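Local coordinates for protein VP1 (Polyomavirus HPyV7, PDB 4PCH) that is the major capsid protein of the virion, here the jelly-roll part of one pentamer subunit, and probably helps attach the virus to host cells, at residues Val82-Arg87 and His265-Arg270; Ile66-Ile71 and Ile218-Gly223; Glu89-Phe94 and Gly259-Val264. All coordinates share one frame; numbering follows the deposited sequence.

The chain reaches 66-71 first, then 82-87 and 89-94, which lie on one long strand, 79-93. It returns much later through 218-223, where contact 2 closes its loop. The last long strand, 253-271, then closes contact 3 with 259-264 and contact 1 with 265-270. Contact 3 is therefore nested inside contact 1, and contact 2 crosses both. Contacts 1 and 3 pair the same two strands, with centres about 20 Å apart. They meet where His265 is hydrogen-bonded to Glu89. Contact 2 lies beside contact 1, with centres about 9 Å apart. It joins the loop after strand 62-67 to the turn after strand 208-219, and so ties the two jelly-roll sheets together at one end.

Contact 1 of 3, residues Val82-Arg87 and His265-Arg270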
loop_
_atom_site.group_PDB
_atom_site.type_symbol
_atom_site.label_atom_id
_atom_site.label_comp_id
_atom_site.label_asym_id
_atom_site.label_seq_id
_atom_site.Cartn_x
_atom_site.Cartn_y
_atom_site.Cartn_z
ATOM N N VAL B 82 -29.711 -17.782 23.165
ATOM C CA VAL B 82 -28.308 -18.197 22.970
ATOM C C VAL B 82 -27.396 -16.976 23.024
ATOM O O VAL B 82 -27.853 -15.840 22.837
ATOM C CB VAL B 82 -28.102 -18.898 21.598
ATOM C CG1 VAL B 82 -28.958 -20.142 21.480
ATOM C CG2 VAL B 82 -28.442 -17.958 20.442
ATOM N N TRP B 83 -26.113 -17.217 23.267
ATOM C CA TRP B 83 -25.095 -16.188 23.140
ATOM C C TRP B 83 -24.853 -15.880 21.670
ATOM O O TRP B 83 -24.718 -16.792 20.844
ATOM C CB TRP B 83 -23.794 -16.630 23.763
ATOM C CG TRP B 83 -23.839 -16.732 25.251
ATOM C CD1 TRP B 83 -23.727 -17.875 25.999
ATOM C CD2 TRP B 83 -23.926 -15.647 26.183
ATOM N NE1 TRP B 83 -23.779 -17.565 27.329
ATOM C CE2 TRP B 83 -23.900 -16.207 27.471
ATOM C CE3 TRP B 83 -24.054 -14.256 26.051
ATOM C CZ2 TRP B 83 -23.999 -15.430 28.630
ATOM C CZ3 TRP B 83 -24.129 -13.481 27.198
ATOM C CH2 TRP B 83 -24.101 -14.067 28.469
ATOM N N GLU B 84 -24.829 -14.588 21.363
ATOM C CA GLU B 84 -24.529 -14.069 20.028
ATOM C C GLU B 84 -23.245 -13.231 20.082
ATOM O O GLU B 84 -23.179 -12.233 20.820
ATOM C CB GLU B 84 -25.703 -13.201 19.555
ATOM C CG GLU B 84 -25.509 -12.501 18.222
ATOM C CD GLU B 84 -26.508 -11.369 17.980
ATOM O OE1 GLU B 84 -27.304 -11.063 18.905
ATOM O OE2 GLU B 84 -26.470 -10.767 16.881
ATOM N N ALA B 85 -22.238 -13.637 19.309
ATOM C CA ALA B 85 -20.979 -12.919 19.271
ATOM C C ALA B 85 -21.094 -11.886 18.158
ATOM O O ALA B 85 -21.253 -12.242 16.993
ATOM C CB ALA B 85 -19.812 -13.862 19.027
ATOM N N TYR B 86 -21.073 -10.609 18.531
ATOM C CA TYR B 86 -21.371 -9.516 17.595
ATOM C C TYR B 86 -20.150 -8.675 17.212
ATOM O O TYR B 86 -20.220 -7.882 16.283
ATOM C CB TYR B 86 -22.492 -8.618 18.142
ATOM C CG TYR B 86 -22.172 -7.959 19.467
ATOM C CD1 TYR B 86 -22.474 -8.581 20.666
ATOM C CD2 TYR B 86 -21.563 -6.713 19.513
ATOM C CE1 TYR B 86 -22.176 -7.981 21.886
ATOM C CE2 TYR B 86 -21.270 -6.103 20.714
ATOM C CZ TYR B 86 -21.569 -6.730 21.894
ATOM O OH TYR B 86 -21.247 -6.084 23.056
ATOM N N ARG B 87 -19.023 -8.885 17.887
ATOM C CA ARG B 87 -17.834 -8.072 17.648
ATOM C C ARG B 87 -16.651 -8.811 18.212
ATOM O O ARG B 87 -16.777 -9.522 19.210
ATOM C CB ARG B 87 -18.017 -6.703 18.350
ATOM C CG ARG B 87 -16.837 -5.759 18.404
ATOM C CD ARG B 87 -17.288 -4.315 18.692
ATOM N NE ARG B 87 -17.695 -4.067 20.083
ATOM C CZ ARG B 87 -16.852 -3.857 21.100
ATOM N NH1 ARG B 87 -15.537 -3.898 20.918
ATOM N NH2 ARG B 87 -17.320 -3.627 22.319
ATOM N N HIS B 265 -16.963 -10.435 21.969
ATOM C CA HIS B 265 -18.045 -9.815 22.713
ATOM C C HIS B 265 -19.364 -10.451 22.380
ATOM O O HIS B 265 -19.720 -10.564 21.212
ATOM C CB HIS B 265 -18.108 -8.341 22.376
ATOM C CG HIS B 265 -16.823 -7.628 22.626
ATOM N ND1 HIS B 265 -16.611 -6.859 23.752
ATOM C CD2 HIS B 265 -15.684 -7.560 21.902
ATOM C CE1 HIS B 265 -15.392 -6.350 23.706
ATOM N NE2 HIS B 265 -14.808 -6.774 22.602
ATOM N N CYS B 266 -20.088 -10.852 23.417
ATOM C CA CYS B 266 -21.351 -11.605 23.275
ATOM C C CYS B 266 -22.504 -10.900 23.978
ATOM O O CYS B 266 -22.317 -10.224 24.990
ATOM C CB CYS B 266 -21.224 -12.994 23.875
ATOM S SG CYS B 266 -19.932 -13.997 23.119
ATOM N N ARG B 267 -23.686 -11.062 23.407
ATOM C CA ARG B 267 -24.946 -10.642 24.019
ATOM C C ARG B 267 -25.919 -11.812 23.842
ATOM O O ARG B 267 -25.575 -12.820 23.237
ATOM C CB ARG B 267 -25.509 -9.362 23.365
ATOM C CG ARG B 267 -25.873 -9.534 21.896
ATOM C CD ARG B 267 -26.009 -8.215 21.157
ATOM N NE ARG B 267 -26.214 -8.454 19.730
ATOM C CZ ARG B 267 -25.969 -7.569 18.767
ATOM N NH1 ARG B 267 -25.566 -6.328 19.067
ATOM N NH2 ARG B 267 -26.155 -7.919 17.498
ATOM N N GLN B 268 -27.110 -11.703 24.396
ATOM C CA GLN B 268 -28.094 -12.761 24.259
ATOM C C GLN B 268 -29.106 -12.450 23.176
ATOM O O GLN B 268 -29.564 -11.309 23.044
ATOM C CB GLN B 268 -28.764 -13.013 25.594
ATOM C CG GLN B 268 -27.795 -13.560 26.624
ATOM C CD GLN B 268 -28.435 -13.869 27.970
ATOM O OE1 GLN B 268 -29.653 -13.768 28.164
ATOM N NE2 GLN B 268 -27.599 -14.281 28.917
ATOM N N ARG B 269 -29.510 -13.490 22.466
ATOM C CA ARG B 269 -30.444 -13.386 21.340
ATOM C C ARG B 269 -31.444 -14.520 21.454
ATOM O O ARG B 269 -31.047 -15.672 21.679
ATOM C CB ARG B 269 -29.652 -13.485 20.035
ATOM C CG ARG B 269 -30.458 -13.479 18.738
ATOM C CD ARG B 269 -31.019 -12.117 18.388
ATOM N NE ARG B 269 -29.997 -11.295 17.745
ATOM C CZ ARG B 269 -30.223 -10.351 16.836
ATOM N NH1 ARG B 269 -29.197 -9.681 16.341
ATOM N NH2 ARG B 269 -31.451 -10.074 16.420
ATOM N N ARG B 270 -32.729 -14.221 21.305
ATOM C CA ARG B 270 -33.744 -15.282 21.212
ATOM C C ARG B 270 -33.875 -15.743 19.745
ATOM O O ARG B 270 -33.813 -14.946 18.799
ATOM C CB ARG B 270 -35.099 -14.878 21.844
ATOM C CG ARG B 270 -35.819 -16.113 22.446
ATOM C CD ARG B 270 -37.147 -15.875 23.163
ATOM N NE ARG B 270 -37.045 -15.743 24.626
ATOM C CZ ARG B 270 -36.919 -16.742 25.520
ATOM N NH1 ARG B 270 -36.858 -16.426 26.813
ATOM N NH2 ARG B 270 -36.834 -18.041 25.173
HETATM O O HOH W 1 -20.677 -7.897 25.156
#
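Val82 to Arg87 pairs antiparallel with His265 to Arg269, and a beta bulge puts both Tyr86 and Arg87 opposite His265. On one face Glu84 is gripped by two arginines, four bonds in all. Arg267 brings NE to Glu84 OE1 at 2.9 Å and NH2 to Glu84 OE2. Arg269 brings NE to Glu84 OE1, also at 2.9 Å, and NH1 to Glu84 OE2 at 3.0 Å. Both arginines bind side-on, and they reach the carboxylate from opposite faces of its plane. Glu84 OE2 also accepts from the backbone N of Gly217. So many donors round a buried carboxylate probably keep it ionised.

These strands are neighbours in the BIDG sheet of the viral jelly roll, where strand 208-219 flanks 79-93 and strand 9-27 flanks 253-271. At the bulge, Tyr86 CG sits between the backbone N and the carbonyl carbon (chi1 60°), which sets the ring between Arg267 and His265. The Arg267 guanidinium stacks nearly parallel but offset, over the CB-CG end of Tyr86, planes 9° and centres 4.5 Å apart. His265 CB makes a CH-pi contact with the opposite face. A water links Tyr86 OH to Cys266 O. Arg87 stacks its guanidinium on the His265 ring, centres 3.8 Å apart. Glu89 binds both, through OE2 to Arg87 NH1 and OE1 to His265 NE2, while Arg87 NH2 pairs with Glu213 of a neighbouring subunit.

On the face away from Glu84, Gln268 CG makes a CH-pi contact with the Trp83 six-membered ring, 4.0 Å from its centre. Gln268 NE2 lies over the same ring near CH2. Trp83 NE1 donates to Pro69 O. Cys266 CB packs 3.8 Å from Trp83 CE3.

Contact 2 of 3, residues Ile66-Ile71 and Ile218-Gly223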
loop_
_atom_site.group_PDB
_atom_site.type_symbol
_atom_site.label_atom_id
_atom_site.label_comp_id
_atom_site.label_asym_id
_atom_site.label_seq_id
_atom_site.Cartn_x
_atom_site.Cartn_y
_atom_site.Cartn_z
ATOM N N ILE B 66 -13.956 -22.256 23.202
ATOM C CA ILE B 66 -14.081 -21.513 24.445
ATOM C C ILE B 66 -15.515 -21.658 24.938
ATOM O O ILE B 66 -16.446 -21.242 24.262
ATOM C CB ILE B 66 -13.782 -20.002 24.252
ATOM C CG1 ILE B 66 -12.441 -19.754 23.537
ATOM C CG2 ILE B 66 -13.793 -19.297 25.598
ATOM C CD1 ILE B 66 -11.271 -20.458 24.157
ATOM N N ASN B 67 -15.676 -22.232 26.118
ATOM C CA ASN B 67 -17.001 -22.396 26.690
ATOM C C ASN B 67 -17.571 -21.038 27.173
ATOM O O ASN B 67 -16.865 -20.197 27.702
ATOM C CB ASN B 67 -16.977 -23.433 27.808
ATOM C CG ASN B 67 -16.539 -24.819 27.324
ATOM O OD1 ASN B 67 -16.855 -25.245 26.205
ATOM N ND2 ASN B 67 -15.816 -25.519 28.160
ATOM N N LEU B 68 -18.859 -20.837 26.964
ATOM C CA LEU B 68 -19.529 -19.618 27.384
ATOM C C LEU B 68 -20.387 -19.966 28.592
ATOM O O LEU B 68 -20.679 -21.117 28.819
ATOM C CB LEU B 68 -20.406 -19.091 26.248
ATOM C CG LEU B 68 -19.600 -18.830 24.971
ATOM C CD1 LEU B 68 -20.529 -18.553 23.812
ATOM C CD2 LEU B 68 -18.630 -17.678 25.151
ATOM N N PRO B 69 -20.828 -18.958 29.355
ATOM C CA PRO B 69 -21.603 -19.277 30.538
ATOM C C PRO B 69 -22.936 -19.945 30.240
ATOM O O PRO B 69 -23.541 -19.660 29.216
ATOM C CB PRO B 69 -21.817 -17.912 31.199
ATOM C CG PRO B 69 -20.748 -17.046 30.655
ATOM C CD PRO B 69 -20.519 -17.526 29.253
ATOM N N GLU B 70 -23.401 -20.814 31.132
ATOM C CA GLU B 70 -24.755 -21.342 31.011
ATOM C C GLU B 70 -25.741 -20.149 31.077
ATOM O O GLU B 70 -25.537 -19.205 31.840
ATOM C CB GLU B 70 -25.065 -22.326 32.140
ATOM C CG GLU B 70 -26.494 -22.841 32.133
ATOM C CD GLU B 70 -26.801 -23.723 33.318
ATOM O OE1 GLU B 70 -25.850 -24.343 33.847
ATOM O OE2 GLU B 70 -27.986 -23.789 33.724
ATOM N N ILE B 71 -26.790 -20.210 30.270
ATOM C CA ILE B 71 -27.885 -19.262 30.350
ATOM C C ILE B 71 -29.031 -19.994 31.057
ATOM O O ILE B 71 -29.655 -20.872 30.474
ATOM C CB ILE B 71 -28.308 -18.776 28.940
ATOM C CG1 ILE B 71 -27.133 -18.077 28.255
ATOM C CG2 ILE B 71 -29.528 -17.828 29.038
ATOM C CD1 ILE B 71 -27.379 -17.714 26.822
ATOM N N ILE B 218 -22.635 -14.122 15.210
ATOM C CA ILE B 218 -22.424 -15.550 15.266
ATOM C C ILE B 218 -23.290 -16.108 16.401
ATOM O O ILE B 218 -23.232 -15.621 17.519
ATOM C CB ILE B 218 -20.963 -15.880 15.580
ATOM C CG1 ILE B 218 -20.015 -15.366 14.488
ATOM C CG2 ILE B 218 -20.792 -17.380 15.793
ATOM C CD1 ILE B 218 -20.388 -15.790 13.090
ATOM N N LEU B 219 -24.085 -17.116 16.105
ATOM C CA LEU B 219 -24.981 -17.702 17.111
ATOM C C LEU B 219 -24.303 -18.920 17.694
ATOM O O LEU B 219 -24.119 -19.940 17.012
ATOM C CB LEU B 219 -26.321 -18.039 16.490
ATOM C CG LEU B 219 -27.068 -16.871 15.844
ATOM C CD1 LEU B 219 -28.272 -17.406 15.092
ATOM C CD2 LEU B 219 -27.471 -15.822 16.868
ATOM N N CYS B 220 -23.909 -18.804 18.960
ATOM C CA CYS B 220 -23.089 -19.821 19.589
ATOM C C CYS B 220 -24.014 -20.833 20.255
ATOM O O CYS B 220 -24.040 -20.969 21.485
ATOM C CB CYS B 220 -22.160 -19.174 20.603
ATOM S SG CYS B 220 -20.925 -18.066 19.858
ATOM N N THR B 221 -24.744 -21.579 19.435
ATOM C CA THR B 221 -25.877 -22.351 19.921
ATOM C C THR B 221 -25.469 -23.571 20.721
ATOM O O THR B 221 -26.296 -24.131 21.438
ATOM C CB THR B 221 -26.780 -22.816 18.772
ATOM O OG1 THR B 221 -26.059 -23.683 17.914
ATOM C CG2 THR B 221 -27.276 -21.620 17.938
ATOM N N PHE B 222 -24.215 -24.006 20.548
ATOM C CA PHE B 222 -23.719 -25.173 21.285
ATOM C C PHE B 222 -23.115 -24.790 22.627
ATOM O O PHE B 222 -22.596 -25.667 23.313
ATOM C CB PHE B 222 -22.659 -25.948 20.478
ATOM C CG PHE B 222 -23.112 -26.404 19.116
ATOM C CD1 PHE B 222 -24.426 -26.701 18.845
ATOM C CD2 PHE B 222 -22.170 -26.591 18.110
ATOM C CE1 PHE B 222 -24.815 -27.145 17.591
ATOM C CE2 PHE B 222 -22.549 -27.045 16.867
ATOM C CZ PHE B 222 -23.860 -27.316 16.603
ATOM N N GLY B 223 -23.103 -23.492 22.958
ATOM C CA GLY B 223 -22.581 -23.011 24.246
ATOM C C GLY B 223 -21.097 -22.695 24.294
ATOM O O GLY B 223 -20.524 -22.463 25.369
HETATM O O HOH W 2 -21.622 -23.162 27.602
#
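Leu68 reaches Cys220 through its first two torsions. CG lies anti to the carbonyl carbon, beside the backbone N (chi1 -58°), and the second torsion carries CD1 away from CA (chi2 170°). Leu68 CD1 then lies 3.7 Å from Cys220 CB. The first torsion of Cys220 sets SG beside its own backbone N, where Cys220 SG makes a longer contact of 4.0 Å with Leu68 CD1. Trp83 and Tyr21 also pack on Leu68, so this small apolar contact belongs to a larger cluster.

The polar half of the contact is made by backbone. Leu68 N donates to Gly223 O at 2.8 Å, a fairly straight bond that comes from somewhat off the carbonyl plane. Leu68 CB lies against the same oxygen, 3.5 Å from Gly223 O. A water donates to both Leu68 O and Gly223 O, at 2.6 Å each. Gly223 O thus accepts twice, from the amide and from the water.

The Gly223 carbonyl stands at the end of a tight turn. Cys220 is the centre of an inverse gamma turn, with a weak bond from Thr221 N to Leu219 O. A type I turn from Cys220 to Gly223 overlaps it, and Gly223 N bonds back to Cys220 O at 3.1 Å. Gly223 has a positive phi of 89°, where a CB would be jammed against the carbonyl O of Phe222.

This is jelly-roll topology: the turn carries the chain from strand 208-219 of the BIDG sheet to strand 224-236 of the CHEF sheet, and rests on the loop leaving strand 62-67.

Contact 3 of 3, residues Glu89-Phe94 and Gly259-Val264; sequences ETELLF and GRFFRV
Glu89 to Leu93 runs antiparallel to Gly259 to Arg263, with axes 4.6 Å apart at closest approach and 165° between their directions. Glu89 pairs with Arg263 and Glu91 with Phe261 through backbone bonds in both directions. Phe261 O accepts twice, from Glu91 N and from Thr90 OG1, which reach it from opposite faces of its plane.

On one face Thr90 holds the polar contacts. Its OG1 lies anti to the backbone N (chi1 -176°), and Thr90 OG1 donates to Phe261 O at 2.8 Å. Thr90 OG1 in turn accepts from Arg260 NH1 at 3.0 Å, nearly in the guanidinium plane. Thr90 OG1 also sits 3.7 Å above the centre of the Phe262 ring. Leu92 CB lies over a face of the Arg260 guanidinium, 4.1 Å from Arg260 NH2. That NH2 forms a salt bridge with Asp231.

On the other face Arg263 NH2 makes a salt bridge with Glu89 OE1 at 2.9 Å, met on the anti side of the carboxylate. Glu89 OE1 has a second partner, His265. Glu91 and Arg263 do not touch, but a water accepts from Arg263 NH2 and donates to Glu91 OE2. The edge of the Phe261 ring, at CZ, points at a face of the Arg263 guanidinium. At the far end Leu93 CD1 packs on the backbone of Gly259, 3.3 Å from Gly259 O.

Arg263 NE forms a salt bridge with Glu24 of strand 9-27. Strands 117-124 and 224-236 cover the Thr90 and Phe262 face, with Trp121 against both residues, as the second sheet of the jelly-roll sandwich. A neighbouring subunit covers the other face: its Pro178 packs on Glu91, Leu93, Phe261 and Arg263, and its Tyr186 bonds Glu91 OE1.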
loop_
_atom_site.group_PDB
_atom_site.type_symbol
_atom_site.label_atom_id
_atom_site.label_comp_id
_atom_site.label_asym_id
_atom_site.label_seq_id
_atom_site.Cartn_x
_atom_site.Cartn_y
_atom_site.Cartn_z
ATOM N N GLU B 89 -12.102 -8.362 18.796
ATOM C CA GLU B 89 -10.787 -7.772 18.531
ATOM C C GLU B 89 -9.839 -8.925 18.327
ATOM O O GLU B 89 -9.927 -9.921 19.016
ATOM C CB GLU B 89 -10.282 -6.891 19.686
ATOM C CG GLU B 89 -11.051 -5.596 19.892
ATOM C CD GLU B 89 -12.371 -5.818 20.582
ATOM O OE1 GLU B 89 -12.357 -6.403 21.678
ATOM O OE2 GLU B 89 -13.438 -5.406 20.041
ATOM N N THR B 90 -8.917 -8.803 17.376
ATOM C CA THR B 90 -7.880 -9.829 17.234
ATOM C C THR B 90 -6.556 -9.141 16.919
ATOM O O THR B 90 -6.545 -8.105 16.228
ATOM C CB THR B 90 -8.262 -10.908 16.191
ATOM O OG1 THR B 90 -7.230 -11.935 16.171
ATOM C CG2 THR B 90 -8.430 -10.293 14.780
ATOM N N GLU B 91 -5.455 -9.653 17.482
ATOM C CA GLU B 91 -4.128 -9.061 17.316
ATOM C C GLU B 91 -3.101 -10.166 17.191
ATOM O O GLU B 91 -3.130 -11.144 17.938
ATOM C CB GLU B 91 -3.678 -8.249 18.553
ATOM C CG GLU B 91 -4.526 -7.098 19.044
ATOM C CD GLU B 91 -3.962 -6.461 20.331
ATOM O OE1 GLU B 91 -2.689 -6.292 20.462
ATOM O OE2 GLU B 91 -4.819 -6.119 21.199
ATOM N N LEU B 92 -2.159 -10.013 16.268
ATOM C CA LEU B 92 -1.006 -10.894 16.187
ATOM C C LEU B 92 0.083 -10.425 17.145
ATOM O O LEU B 92 0.377 -9.230 17.237
ATOM C CB LEU B 92 -0.445 -10.849 14.759
ATOM C CG LEU B 92 0.655 -11.850 14.406
ATOM C CD1 LEU B 92 0.234 -13.283 14.677
ATOM C CD2 LEU B 92 0.972 -11.684 12.920
ATOM N N LEU B 93 0.699 -11.366 17.849
ATOM C CA LEU B 93 1.814 -11.072 18.725
ATOM C C LEU B 93 3.115 -11.397 18.002
ATOM O O LEU B 93 3.335 -12.547 17.547
ATOM C CB LEU B 93 1.722 -11.902 20.016
ATOM C CG LEU B 93 0.536 -11.533 20.936
ATOM C CD1 LEU B 93 -0.721 -12.330 20.682
ATOM C CD2 LEU B 93 0.930 -11.679 22.373
ATOM N N PHE B 94 3.983 -10.401 17.854
ATOM C CA PHE B 94 5.227 -10.615 17.112
ATOM C C PHE B 94 6.208 -9.496 17.401
ATOM O O PHE B 94 5.792 -8.374 17.695
ATOM C CB PHE B 94 4.962 -10.697 15.603
ATOM C CG PHE B 94 6.085 -11.295 14.824
ATOM C CD1 PHE B 94 6.488 -12.590 15.068
ATOM C CD2 PHE B 94 6.782 -10.545 13.872
ATOM C CE1 PHE B 94 7.533 -13.149 14.381
ATOM C CE2 PHE B 94 7.858 -11.107 13.185
ATOM C CZ PHE B 94 8.215 -12.412 13.439
ATOM N N GLY B 259 1.637 -15.860 18.818
ATOM C CA GLY B 259 0.277 -16.131 19.273
ATOM C C GLY B 259 -0.681 -15.202 18.558
ATOM O O GLY B 259 -0.276 -14.205 17.949
ATOM N N ARG B 260 -1.974 -15.524 18.607
ATOM C CA ARG B 260 -3.026 -14.634 18.091
ATOM C C ARG B 260 -4.067 -14.436 19.175
ATOM O O ARG B 260 -4.714 -15.396 19.603
ATOM C CB ARG B 260 -3.700 -15.086 16.783
ATOM C CG ARG B 260 -4.814 -14.127 16.372
ATOM C CD ARG B 260 -5.370 -14.386 14.980
ATOM N NE ARG B 260 -4.455 -13.897 13.934
ATOM C CZ ARG B 260 -4.424 -12.643 13.486
ATOM N NH1 ARG B 260 -5.229 -11.710 13.987
ATOM N NH2 ARG B 260 -3.560 -12.280 12.539
ATOM N N PHE B 261 -4.179 -13.182 19.612
ATOM C CA PHE B 261 -5.150 -12.744 20.627
ATOM C C PHE B 261 -6.531 -12.598 20.015
ATOM O O PHE B 261 -6.662 -12.070 18.935
ATOM C CB PHE B 261 -4.699 -11.406 21.245
ATOM C CG PHE B 261 -5.684 -10.804 22.215
ATOM C CD1 PHE B 261 -5.789 -11.297 23.499
ATOM C CD2 PHE B 261 -6.524 -9.754 21.825
ATOM C CE1 PHE B 261 -6.679 -10.763 24.407
ATOM C CE2 PHE B 261 -7.415 -9.217 22.733
ATOM C CZ PHE B 261 -7.503 -9.717 24.011
ATOM N N PHE B 262 -7.571 -12.986 20.768
ATOM C CA PHE B 262 -8.957 -12.693 20.415
ATOM C C PHE B 262 -9.670 -12.208 21.666
ATOM O O PHE B 262 -9.450 -12.756 22.749
ATOM C CB PHE B 262 -9.721 -13.936 19.973
ATOM C CG PHE B 262 -9.288 -14.524 18.654
ATOM C CD1 PHE B 262 -8.198 -15.376 18.581
ATOM C CD2 PHE B 262 -10.002 -14.242 17.480
ATOM C CE1 PHE B 262 -7.840 -15.966 17.373
ATOM C CE2 PHE B 262 -9.645 -14.827 16.269
ATOM C CZ PHE B 262 -8.559 -15.707 16.230
ATOM N N ARG B 263 -10.513 -11.182 21.525
ATOM C CA ARG B 263 -11.512 -10.836 22.535
ATOM C C ARG B 263 -12.870 -10.879 21.827
ATOM O O ARG B 263 -13.095 -10.166 20.853
ATOM C CB ARG B 263 -11.278 -9.428 23.116
ATOM C CG ARG B 263 -12.276 -9.061 24.213
ATOM C CD ARG B 263 -12.091 -7.656 24.761
ATOM N NE ARG B 263 -10.743 -7.358 25.249
ATOM C CZ ARG B 263 -9.791 -6.707 24.578
ATOM N NH1 ARG B 263 -8.617 -6.504 25.163
ATOM N NH2 ARG B 263 -9.963 -6.291 23.309
ATOM N N VAL B 264 -13.775 -11.709 22.318
ATOM C CA VAL B 264 -15.056 -11.909 21.634
ATOM C C VAL B 264 -16.139 -11.324 22.528
ATOM O O VAL B 264 -16.231 -11.692 23.718
ATOM C CB VAL B 264 -15.328 -13.416 21.383
ATOM C CG1 VAL B 264 -16.672 -13.621 20.708
ATOM C CG2 VAL B 264 -14.238 -14.036 20.508
HETATM O O HOH W 3 -5.023 -8.895 13.242
HETATM O O HOH W 4 -5.991 -6.101 24.010
HETATM O O HOH W 5 -7.808 -5.415 21.719
#